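Local structure of KmHsv2 (Kluyveromyces marxianus, 3VU4) at residues F145-L150 and R205-V210; M200-R205 and V244-S249; W248-S253 and I314-L319; A256-K261 and C309-I314. The protein probably binds phosphoinositides at membranes as a seven-bladed beta-propeller of the PROPPIN family, related to the autophagy protein Atg18. All coordinates share one frame; numbering follows the deposited sequence.

Contact 1: residues F145-L150 and R205-V210; sequences FSNGLL and RKSDMV. With SO4 (sulfate ion), chain J.
The hydroxyl of Ser207 donates to the backbone carbonyl of Ser146, with OG to O at 3.0 Å. It does not lie along a lone pair. It sits above the carbonyl plane, 62° out of it. Ser207 OG stands anti to its own carbonyl carbon and beside its backbone N (chi1 -76°), and this turns the hydroxyl across to the other segment. There it also lies against CB of Asn147. Beside it, CD2 of Leu149 meets Ser207 O and lies 4.1 Å from Ser207 CB. CG of Leu149 is anti to the backbone N, so the branch extends across the gap.

Ser146 O is gripped twice, because Leu149 N also donates to it at 3.0 Å. The return bond runs from Ser146 N to Leu149 O at 3.1 Å. These two bonds close a type I' turn, with Asn147 and Gly148 at its corners, both with positive phi. A sulfate ion, probably from the crystallisation liquor, lies by the turn and takes a weak bond from Asn147 N to O4 at 3.4 Å. On the other side, Thr225 OG1 is bonded to Ser207 O, and Asn204 OD1 to Met209 N.

The arrangement is a beta-hairpin with a two-residue loop, from one propeller blade, touching the first loop of the next, 204-208, at the surface where neighbouring blades meet.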
# COMPACT_ATOMS: atom_id res chain seq x y z
N PHE A 145 7.80 -1.46 4.48
CA PHE A 145 8.24 -0.81 5.69
C PHE A 145 7.20 0.21 6.07
O PHE A 145 6.82 1.04 5.26
CB PHE A 145 9.57 -0.10 5.49
CG PHE A 145 10.03 0.64 6.70
CD1 PHE A 145 10.44 -0.05 7.83
CD2 PHE A 145 9.98 2.03 6.73
CE1 PHE A 145 10.79 0.64 9.00
CE2 PHE A 145 10.33 2.72 7.89
CZ PHE A 145 10.74 2.02 9.03
N SER A 146 6.74 0.14 7.31
CA SER A 146 5.74 1.09 7.77
C SER A 146 5.69 1.11 9.27
O SER A 146 5.79 0.06 9.92
CB SER A 146 4.35 0.73 7.22
OG SER A 146 3.36 1.58 7.77
N ASN A 147 5.55 2.31 9.82
CA ASN A 147 5.44 2.47 11.26
C ASN A 147 6.55 1.73 12.02
O ASN A 147 6.28 0.94 12.92
CB ASN A 147 4.08 1.94 11.68
CG ASN A 147 3.56 2.59 12.91
OD1 ASN A 147 2.64 3.40 12.84
ND2 ASN A 147 4.14 2.26 14.06
N GLY A 148 7.80 1.97 11.63
CA GLY A 148 8.93 1.32 12.29
C GLY A 148 9.09 -0.19 12.14
O GLY A 148 9.97 -0.77 12.78
N LEU A 149 8.27 -0.83 11.32
CA LEU A 149 8.37 -2.27 11.15
C LEU A 149 8.77 -2.66 9.72
O LEU A 149 8.22 -2.14 8.75
CB LEU A 149 7.02 -2.90 11.51
CG LEU A 149 6.99 -4.33 12.04
CD1 LEU A 149 7.83 -4.42 13.30
CD2 LEU A 149 5.55 -4.73 12.33
N LEU A 150 9.73 -3.57 9.59
CA LEU A 150 10.20 -4.01 8.28
C LEU A 150 9.78 -5.46 8.04
O LEU A 150 10.06 -6.34 8.86
CB LEU A 150 11.72 -3.91 8.18
CG LEU A 150 12.36 -4.18 6.81
CD1 LEU A 150 12.12 -2.99 5.88
CD2 LEU A 150 13.88 -4.41 6.98
N ARG A 205 -2.49 0.04 9.46
CA ARG A 205 -2.12 1.33 10.04
C ARG A 205 -1.20 1.25 11.26
O ARG A 205 -0.16 1.91 11.31
CB ARG A 205 -3.38 2.09 10.43
CG ARG A 205 -3.70 3.28 9.56
CD ARG A 205 -3.36 4.58 10.26
NE ARG A 205 -4.20 5.68 9.79
CZ ARG A 205 -4.35 6.02 8.51
NH1 ARG A 205 -3.70 5.35 7.56
NH2 ARG A 205 -5.15 7.03 8.17
N LYS A 206 -1.60 0.46 12.26
CA LYS A 206 -0.83 0.32 13.48
C LYS A 206 0.40 -0.58 13.35
O LYS A 206 1.29 -0.53 14.19
CB LYS A 206 -1.73 -0.23 14.59
CG LYS A 206 -2.92 0.65 14.90
CD LYS A 206 -3.88 -0.05 15.85
CE LYS A 206 -5.11 0.80 16.10
NZ LYS A 206 -6.19 0.04 16.79
N SER A 207 0.44 -1.39 12.30
CA SER A 207 1.55 -2.31 12.06
C SER A 207 1.49 -3.54 12.96
O SER A 207 2.48 -4.25 13.09
CB SER A 207 2.90 -1.62 12.24
OG SER A 207 3.20 -0.79 11.14
N ASP A 208 0.35 -3.77 13.59
CA ASP A 208 0.20 -4.93 14.46
C ASP A 208 -0.25 -6.15 13.66
O ASP A 208 -0.28 -7.26 14.19
CB ASP A 208 -0.78 -4.63 15.59
CG ASP A 208 -2.11 -4.13 15.10
OD1 ASP A 208 -3.14 -4.78 15.40
OD2 ASP A 208 -2.15 -3.09 14.41
N MET A 209 -0.61 -5.95 12.40
CA MET A 209 -1.01 -7.06 11.54
C MET A 209 -0.42 -6.89 10.15
O MET A 209 -0.13 -5.78 9.70
CB MET A 209 -2.54 -7.15 11.44
CG MET A 209 -3.23 -7.59 12.72
SD MET A 209 -5.00 -7.91 12.50
CE MET A 209 -5.65 -6.20 12.14
N VAL A 210 -0.22 -8.01 9.45
CA VAL A 210 0.31 -7.94 8.10
C VAL A 210 -0.49 -8.90 7.21
O VAL A 210 -0.69 -10.05 7.57
CB VAL A 210 1.80 -8.31 8.06
CG1 VAL A 210 2.02 -9.73 8.59
CG2 VAL A 210 2.32 -8.18 6.64
S SO4 J . 5.90 5.89 9.32
O1 SO4 J . 6.90 5.60 10.36
O2 SO4 J . 4.55 5.54 9.79
O3 SO4 J . 5.95 7.32 9.00
O4 SO4 J . 6.21 5.12 8.10

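Contact 2: residues M200-R205 and V244-S249; sequences MVRLNR and VDMKWS
A salt bridge leads this contact. Arg202 NH2 donates to Asp245 OD1 at 3.0 Å, and the N-H points well at the oxygen (159°). The carboxylate oxygen lies at the guanidinium edge, in its plane, but is met from above the carboxylate plane; the guanidinium and carboxylate planes are 66° apart. Arg202 NE adds a weak bond to the same oxygen. Met246 N also donates to Asp245 OD1. The other oxygen, OD2, offers its syn lone pair to Lys247 NZ at 3.2 Å and accepts from Ile311 N; Lys247 NZ in turn reaches Ile311 O. Arg202 NH1 turns back to Val201 O at 2.9 Å, which helps fix the rotation of the group.

The second polar link is Trp248 NE1 to Arg202 O at 3.0 Å, reached from above the carbonyl plane. Asn204 CB then lies over the face of the indole, a CH-pi contact 3.5 Å from the centroid of the five-membered ring. Met200 SD lies over one face of the guanidinium, toward its rim, and packs on Met246 CB at 4.0 Å. An alanine here, in place of Arg202, would probably leave the carboxylate of Asp245 with less charge balance and Met200 less well packed.

The first strands of two adjacent propeller blades run nearly parallel here. Their main chains stay apart, so one salt bridge, an indole N-H and sulfur packing join them.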
# COMPACT_ATOMS: atom_id res chain seq x y z
N MET A 200 2.62 -10.00 -2.62
CA MET A 200 2.85 -8.74 -1.91
C MET A 200 2.44 -8.87 -0.45
O MET A 200 1.66 -9.76 -0.11
CB MET A 200 2.03 -7.61 -2.54
CG MET A 200 0.54 -7.84 -2.48
SD MET A 200 -0.40 -6.44 -3.10
CE MET A 200 -0.51 -6.90 -4.80
N VAL A 201 2.96 -8.00 0.40
CA VAL A 201 2.59 -8.01 1.82
C VAL A 201 2.14 -6.62 2.20
O VAL A 201 2.61 -5.63 1.65
CB VAL A 201 3.75 -8.48 2.74
CG1 VAL A 201 4.19 -9.89 2.34
CG2 VAL A 201 4.90 -7.51 2.70
N ARG A 202 1.21 -6.53 3.14
CA ARG A 202 0.69 -5.24 3.55
C ARG A 202 0.46 -5.11 5.05
O ARG A 202 -0.26 -5.91 5.66
CB ARG A 202 -0.62 -4.97 2.80
CG ARG A 202 -0.46 -4.80 1.29
CD ARG A 202 0.08 -3.41 0.95
NE ARG A 202 0.10 -3.18 -0.49
CZ ARG A 202 1.04 -3.64 -1.32
NH1 ARG A 202 2.05 -4.37 -0.87
NH2 ARG A 202 0.94 -3.39 -2.62
N LEU A 203 1.06 -4.07 5.63
CA LEU A 203 0.93 -3.77 7.04
C LEU A 203 -0.30 -2.89 7.24
O LEU A 203 -0.61 -2.05 6.39
CB LEU A 203 2.16 -3.03 7.55
CG LEU A 203 3.46 -3.81 7.68
CD1 LEU A 203 4.61 -2.85 7.97
CD2 LEU A 203 3.34 -4.85 8.79
N ASN A 204 -1.01 -3.08 8.36
CA ASN A 204 -2.16 -2.24 8.65
C ASN A 204 -1.63 -0.96 9.31
O ASN A 204 -0.45 -0.88 9.65
CB ASN A 204 -3.19 -2.99 9.52
CG ASN A 204 -2.65 -3.39 10.90
OD1 ASN A 204 -1.45 -3.35 11.16
ND2 ASN A 204 -3.56 -3.80 11.78
N ARG A 205 -2.49 0.04 9.46
CA ARG A 205 -2.12 1.33 10.04
C ARG A 205 -1.20 1.25 11.26
O ARG A 205 -0.16 1.91 11.31
CB ARG A 205 -3.38 2.09 10.43
CG ARG A 205 -3.70 3.28 9.56
CD ARG A 205 -3.36 4.58 10.26
NE ARG A 205 -4.20 5.68 9.79
CZ ARG A 205 -4.35 6.02 8.51
NH1 ARG A 205 -3.70 5.35 7.56
NH2 ARG A 205 -5.15 7.03 8.17
N VAL A 244 -3.53 -6.67 -7.86
CA VAL A 244 -2.79 -5.48 -8.28
C VAL A 244 -2.45 -4.66 -7.05
O VAL A 244 -1.37 -4.07 -6.95
CB VAL A 244 -3.61 -4.63 -9.28
CG1 VAL A 244 -2.88 -3.34 -9.60
CG2 VAL A 244 -3.84 -5.42 -10.55
N ASP A 245 -3.37 -4.61 -6.10
CA ASP A 245 -3.11 -3.89 -4.87
C ASP A 245 -4.03 -4.36 -3.74
O ASP A 245 -5.11 -4.92 -3.98
CB ASP A 245 -3.25 -2.38 -5.09
CG ASP A 245 -2.51 -1.57 -4.03
OD1 ASP A 245 -1.80 -2.19 -3.21
OD2 ASP A 245 -2.64 -0.32 -4.02
N MET A 246 -3.56 -4.15 -2.52
CA MET A 246 -4.27 -4.57 -1.33
C MET A 246 -3.96 -3.54 -0.25
O MET A 246 -2.80 -3.29 0.04
CB MET A 246 -3.78 -5.96 -0.94
CG MET A 246 -4.22 -6.46 0.39
SD MET A 246 -3.96 -8.24 0.45
CE MET A 246 -2.18 -8.34 0.59
N LYS A 247 -5.01 -2.94 0.31
CA LYS A 247 -4.87 -1.91 1.33
C LYS A 247 -5.86 -2.08 2.50
O LYS A 247 -6.95 -2.63 2.33
CB LYS A 247 -5.04 -0.54 0.67
CG LYS A 247 -3.78 0.28 0.54
CD LYS A 247 -2.61 -0.52 0.00
CE LYS A 247 -1.43 0.39 -0.30
NZ LYS A 247 -1.70 1.35 -1.42
N TRP A 248 -5.46 -1.60 3.68
CA TRP A 248 -6.27 -1.71 4.92
C TRP A 248 -7.08 -0.46 5.24
O TRP A 248 -6.62 0.66 5.02
CB TRP A 248 -5.36 -1.96 6.13
CG TRP A 248 -4.65 -3.30 6.22
CD1 TRP A 248 -3.47 -3.65 5.62
CD2 TRP A 248 -5.01 -4.40 7.06
NE1 TRP A 248 -3.07 -4.90 6.04
CE2 TRP A 248 -4.00 -5.38 6.93
CE3 TRP A 248 -6.10 -4.64 7.92
CZ2 TRP A 248 -4.04 -6.60 7.63
CZ3 TRP A 248 -6.14 -5.85 8.62
CH2 TRP A 248 -5.11 -6.81 8.47
N SER A 249 -8.28 -0.64 5.78
CA SER A 249 -9.08 0.53 6.15
C SER A 249 -8.39 1.17 7.36
O SER A 249 -7.63 0.51 8.06
CB SER A 249 -10.53 0.14 6.47
OG SER A 249 -10.59 -0.80 7.52
O HOH W 1 -5.11 -0.39 9.35

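Contact 3: residues W248-S253 and I314-L319; sequences WSTDGS and ISESSL
Ser315 OG is the best-held polar atom, gripped by two backbone N-H groups. Ser318 N donates to Ser315 OG at 2.8 Å, an ST motif. Ser317 N donates to Ser315 OG at 2.9 Å, an ST turn. The opposing loop has its own lock. Asp251 OD1 accepts from Ser253 N at 2.8 Å, an Asx turn, and Gly252 N bonds to Ser249 O to close a type I turn.

Between the segments the polar link is water-mediated. One water sits 2.7 Å from Ser249 OG and donates to Glu316 O, also at 2.7 Å; Ser249 OG also takes Lys254 N. Thr250 OG1 rests against the peptide joining Ser315 and Glu316 without a bond of good angle. Its CG2 is beside its own backbone N and lies 3.8 Å from Ser315 N. The extended chain of Glu316 crosses that of Asp251 at about a right angle. This brings two acceptors together, Asp251 OD2 and Glu316 OE2, 3.4 Å apart. Asp272 adds a third acid nearby. The crowding of charge may raise the pKa of one of them. An alanine here, in place of Asp251, would probably loosen the turn by removing the acceptor of Ser253 N.

The pair is typical of a beta-propeller: matching loops between the first and second strands of adjacent blades meet at one rim.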
# COMPACT_ATOMS: atom_id res chain seq x y z
N TRP A 248 -5.46 -1.60 3.68
CA TRP A 248 -6.27 -1.71 4.92
C TRP A 248 -7.08 -0.46 5.24
O TRP A 248 -6.62 0.66 5.02
CB TRP A 248 -5.36 -1.96 6.13
CG TRP A 248 -4.65 -3.30 6.22
CD1 TRP A 248 -3.47 -3.65 5.62
CD2 TRP A 248 -5.01 -4.40 7.06
NE1 TRP A 248 -3.07 -4.90 6.04
CE2 TRP A 248 -4.00 -5.38 6.93
CE3 TRP A 248 -6.10 -4.64 7.92
CZ2 TRP A 248 -4.04 -6.60 7.63
CZ3 TRP A 248 -6.14 -5.85 8.62
CH2 TRP A 248 -5.11 -6.81 8.47
N SER A 249 -8.28 -0.64 5.78
CA SER A 249 -9.08 0.53 6.15
C SER A 249 -8.39 1.17 7.36
O SER A 249 -7.63 0.51 8.06
CB SER A 249 -10.53 0.14 6.47
OG SER A 249 -10.59 -0.80 7.52
N THR A 250 -8.65 2.44 7.60
CA THR A 250 -7.98 3.16 8.68
C THR A 250 -8.03 2.57 10.09
O THR A 250 -7.07 2.72 10.85
CB THR A 250 -8.45 4.63 8.71
OG1 THR A 250 -9.88 4.68 8.84
CG2 THR A 250 -8.04 5.33 7.43
N ASP A 251 -9.11 1.88 10.45
CA ASP A 251 -9.19 1.26 11.78
C ASP A 251 -8.72 -0.21 11.77
O ASP A 251 -8.76 -0.89 12.79
CB ASP A 251 -10.62 1.33 12.32
CG ASP A 251 -11.62 0.61 11.43
OD1 ASP A 251 -11.20 -0.11 10.49
OD2 ASP A 251 -12.83 0.76 11.68
N GLY A 252 -8.29 -0.68 10.60
CA GLY A 252 -7.81 -2.05 10.48
C GLY A 252 -8.91 -3.09 10.36
O GLY A 252 -8.64 -4.30 10.43
N SER A 253 -10.14 -2.63 10.18
CA SER A 253 -11.31 -3.50 10.06
C SER A 253 -11.52 -4.21 8.72
O SER A 253 -11.91 -5.37 8.68
CB SER A 253 -12.57 -2.69 10.38
OG SER A 253 -13.73 -3.39 9.94
N ILE A 314 -9.38 6.15 2.96
CA ILE A 314 -9.26 7.51 3.46
C ILE A 314 -10.13 7.65 4.70
O ILE A 314 -10.23 8.72 5.28
CB ILE A 314 -9.69 8.55 2.40
CG1 ILE A 314 -11.13 8.32 1.98
CG2 ILE A 314 -8.77 8.46 1.20
CD1 ILE A 314 -11.70 9.43 1.11
N SER A 315 -10.75 6.54 5.09
CA SER A 315 -11.61 6.51 6.26
C SER A 315 -11.93 5.05 6.54
O SER A 315 -11.34 4.15 5.95
CB SER A 315 -12.90 7.26 6.00
OG SER A 315 -13.86 6.41 5.39
N GLU A 316 -12.88 4.81 7.43
CA GLU A 316 -13.25 3.45 7.77
C GLU A 316 -14.18 2.86 6.73
O GLU A 316 -14.31 1.64 6.62
CB GLU A 316 -13.91 3.41 9.15
CG GLU A 316 -12.96 3.80 10.26
CD GLU A 316 -13.58 3.75 11.65
OE1 GLU A 316 -12.85 4.00 12.63
OE2 GLU A 316 -14.80 3.47 11.76
N SER A 317 -14.82 3.73 5.94
CA SER A 317 -15.75 3.27 4.92
C SER A 317 -15.45 3.74 3.49
O SER A 317 -16.06 3.25 2.54
CB SER A 317 -17.17 3.70 5.30
OG SER A 317 -17.27 5.11 5.31
N SER A 318 -14.53 4.70 3.33
CA SER A 318 -14.20 5.20 2.00
C SER A 318 -12.76 4.96 1.58
O SER A 318 -11.86 4.95 2.42
CB SER A 318 -14.50 6.70 1.89
OG SER A 318 -15.89 6.92 1.92
N LEU A 319 -12.55 4.77 0.28
CA LEU A 319 -11.22 4.56 -0.25
C LEU A 319 -11.12 5.16 -1.65
O LEU A 319 -12.13 5.39 -2.32
CB LEU A 319 -10.89 3.06 -0.28
CG LEU A 319 -11.73 2.15 -1.17
CD1 LEU A 319 -11.12 2.12 -2.55
CD2 LEU A 319 -11.77 0.74 -0.60
O HOH W 2 -13.29 -0.49 7.91

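Contact 4: residues A256-K261 and C309-I314; sequences AVVSDK and CKIAWI
Ile311 holds CG1 in the crowded position between its backbone N and carbonyl carbon (chi1 68°), with CD1 extended beyond it. CG2 is then anti to the carbonyl carbon. Val258 has CG1 anti to its backbone N (chi1 177°), which leaves CG2 beside that N and turned to the isoleucine. The two CG2 methyls meet at 3.5 Å as the side chains slide past each other in opposite directions. Val258 CG1 takes the other side and reaches Cys309 SG at 3.9 Å. The extended arm of Ile311 ends in CD1, 3.9 Å from Ala256 CB.

Trp313 closes the row. Its CG stands beside the backbone N (chi1 -69°), which brings the indole close, with CZ2 3.6 Å from Ala256 CB. The methyl approaches the ring obliquely. Ala256 N sits at the ring edge, in its plane. The indole N-H is used across the blades, where Trp313 NE1 bonds to Lys247 O.

Strands 256-259 and 310-313 run nearly antiparallel, with axes 8.4 Å apart at closest approach, too far for sheet pairing. Each keeps to its own blade: Ala256 pairs with Lys247, and Val258 with Val244 and Asp245. From strand 318-323, next to 310-313 in the same blade, Leu319 packs on Ala256 and Trp313, and Val321 on Ile311. Lys310 leaves on the side away from 256-261, and its ammonium makes a cation-pi contact with Tyr25.

The chemistry is that of a buried apolar seam between two propeller blades, joined by methyls, a thiol and an indole rather than by bonds between the two strands.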
# COMPACT_ATOMS: atom_id res chain seq x y z
N ALA A 256 -9.13 -4.16 1.40
CA ALA A 256 -9.59 -4.02 0.01
C ALA A 256 -8.55 -4.61 -0.92
O ALA A 256 -7.35 -4.42 -0.73
CB ALA A 256 -9.84 -2.55 -0.35
N VAL A 257 -9.02 -5.33 -1.92
CA VAL A 257 -8.15 -5.94 -2.92
C VAL A 257 -8.68 -5.62 -4.31
O VAL A 257 -9.89 -5.67 -4.56
CB VAL A 257 -8.10 -7.49 -2.76
CG1 VAL A 257 -7.27 -8.11 -3.89
CG2 VAL A 257 -7.49 -7.84 -1.42
N VAL A 258 -7.78 -5.27 -5.22
CA VAL A 258 -8.15 -5.00 -6.60
C VAL A 258 -7.38 -6.00 -7.44
O VAL A 258 -6.17 -6.13 -7.29
CB VAL A 258 -7.75 -3.58 -7.05
CG1 VAL A 258 -8.10 -3.38 -8.51
CG2 VAL A 258 -8.47 -2.55 -6.23
N SER A 259 -8.08 -6.73 -8.31
CA SER A 259 -7.43 -7.71 -9.20
C SER A 259 -7.25 -7.07 -10.58
O SER A 259 -7.78 -5.99 -10.82
CB SER A 259 -8.30 -8.94 -9.34
OG SER A 259 -9.49 -8.61 -10.05
N ASP A 260 -6.52 -7.72 -11.48
CA ASP A 260 -6.35 -7.13 -12.81
C ASP A 260 -7.55 -7.40 -13.71
O ASP A 260 -7.53 -7.08 -14.90
CB ASP A 260 -5.05 -7.57 -13.50
CG ASP A 260 -4.94 -9.06 -13.67
OD1 ASP A 260 -5.99 -9.75 -13.72
OD2 ASP A 260 -3.80 -9.54 -13.78
N LYS A 261 -8.60 -7.99 -13.14
CA LYS A 261 -9.83 -8.19 -13.89
C LYS A 261 -10.56 -6.88 -13.60
O LYS A 261 -11.64 -6.60 -14.12
CB LYS A 261 -10.63 -9.39 -13.33
N CYS A 309 -3.03 0.29 -11.00
CA CYS A 309 -3.63 1.27 -10.10
C CYS A 309 -3.13 1.04 -8.70
O CYS A 309 -2.43 0.05 -8.43
CB CYS A 309 -5.17 1.18 -10.12
SG CYS A 309 -5.91 -0.34 -9.45
N LYS A 310 -3.46 1.97 -7.81
CA LYS A 310 -3.09 1.90 -6.40
C LYS A 310 -4.29 2.39 -5.64
O LYS A 310 -4.95 3.34 -6.06
CB LYS A 310 -1.87 2.79 -6.10
CG LYS A 310 -0.60 2.23 -6.69
CD LYS A 310 0.66 2.89 -6.19
CE LYS A 310 1.85 2.21 -6.85
NZ LYS A 310 3.16 2.80 -6.47
N ILE A 311 -4.59 1.73 -4.53
CA ILE A 311 -5.75 2.13 -3.74
C ILE A 311 -5.32 2.57 -2.35
O ILE A 311 -4.20 2.30 -1.90
CB ILE A 311 -6.78 0.98 -3.65
CG1 ILE A 311 -6.23 -0.19 -2.84
CG2 ILE A 311 -7.08 0.46 -5.06
CD1 ILE A 311 -7.08 -1.44 -2.92
N ALA A 312 -6.21 3.29 -1.67
CA ALA A 312 -5.91 3.76 -0.33
C ALA A 312 -7.20 4.13 0.38
O ALA A 312 -8.05 4.84 -0.17
CB ALA A 312 -4.98 4.97 -0.39
N TRP A 313 -7.37 3.62 1.60
CA TRP A 313 -8.56 3.95 2.36
C TRP A 313 -8.33 5.35 2.91
O TRP A 313 -7.20 5.70 3.26
CB TRP A 313 -8.77 2.97 3.51
CG TRP A 313 -9.16 1.59 3.06
CD1 TRP A 313 -8.33 0.62 2.57
CD2 TRP A 313 -10.47 1.02 3.08
NE1 TRP A 313 -9.05 -0.52 2.30
CE2 TRP A 313 -10.36 -0.30 2.60
CE3 TRP A 313 -11.73 1.50 3.46
CZ2 TRP A 313 -11.47 -1.15 2.50
CZ3 TRP A 313 -12.83 0.65 3.36
CH2 TRP A 313 -12.69 -0.66 2.88
N ILE A 314 -9.38 6.15 2.96
CA ILE A 314 -9.26 7.51 3.46
C ILE A 314 -10.13 7.65 4.70
O ILE A 314 -10.23 8.72 5.28
CB ILE A 314 -9.69 8.55 2.40
CG1 ILE A 314 -11.13 8.32 1.98
CG2 ILE A 314 -8.77 8.46 1.20
CD1 ILE A 314 -11.70 9.43 1.11

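How the contacts relate
Followed from the N terminus, contact 1 opens at the hairpin 145-150 and closes on 205-210, tying the fourth blade to the fifth. Contact 2 opens at 200-205, before contact 1 has closed, so the two cross and share Arg205. It closes on 244-249 and ties the fifth blade to the sixth. Contact 3 begins on that same stretch, sharing Trp248 and Ser249, and ends at 314-319 in the seventh blade. Contact 4, between 256-261 and 309-314, is nested inside the loop of contact 3 and joins the same two blades. Contacts 1 and 4 do not touch; their centres lie about 19 Å apart.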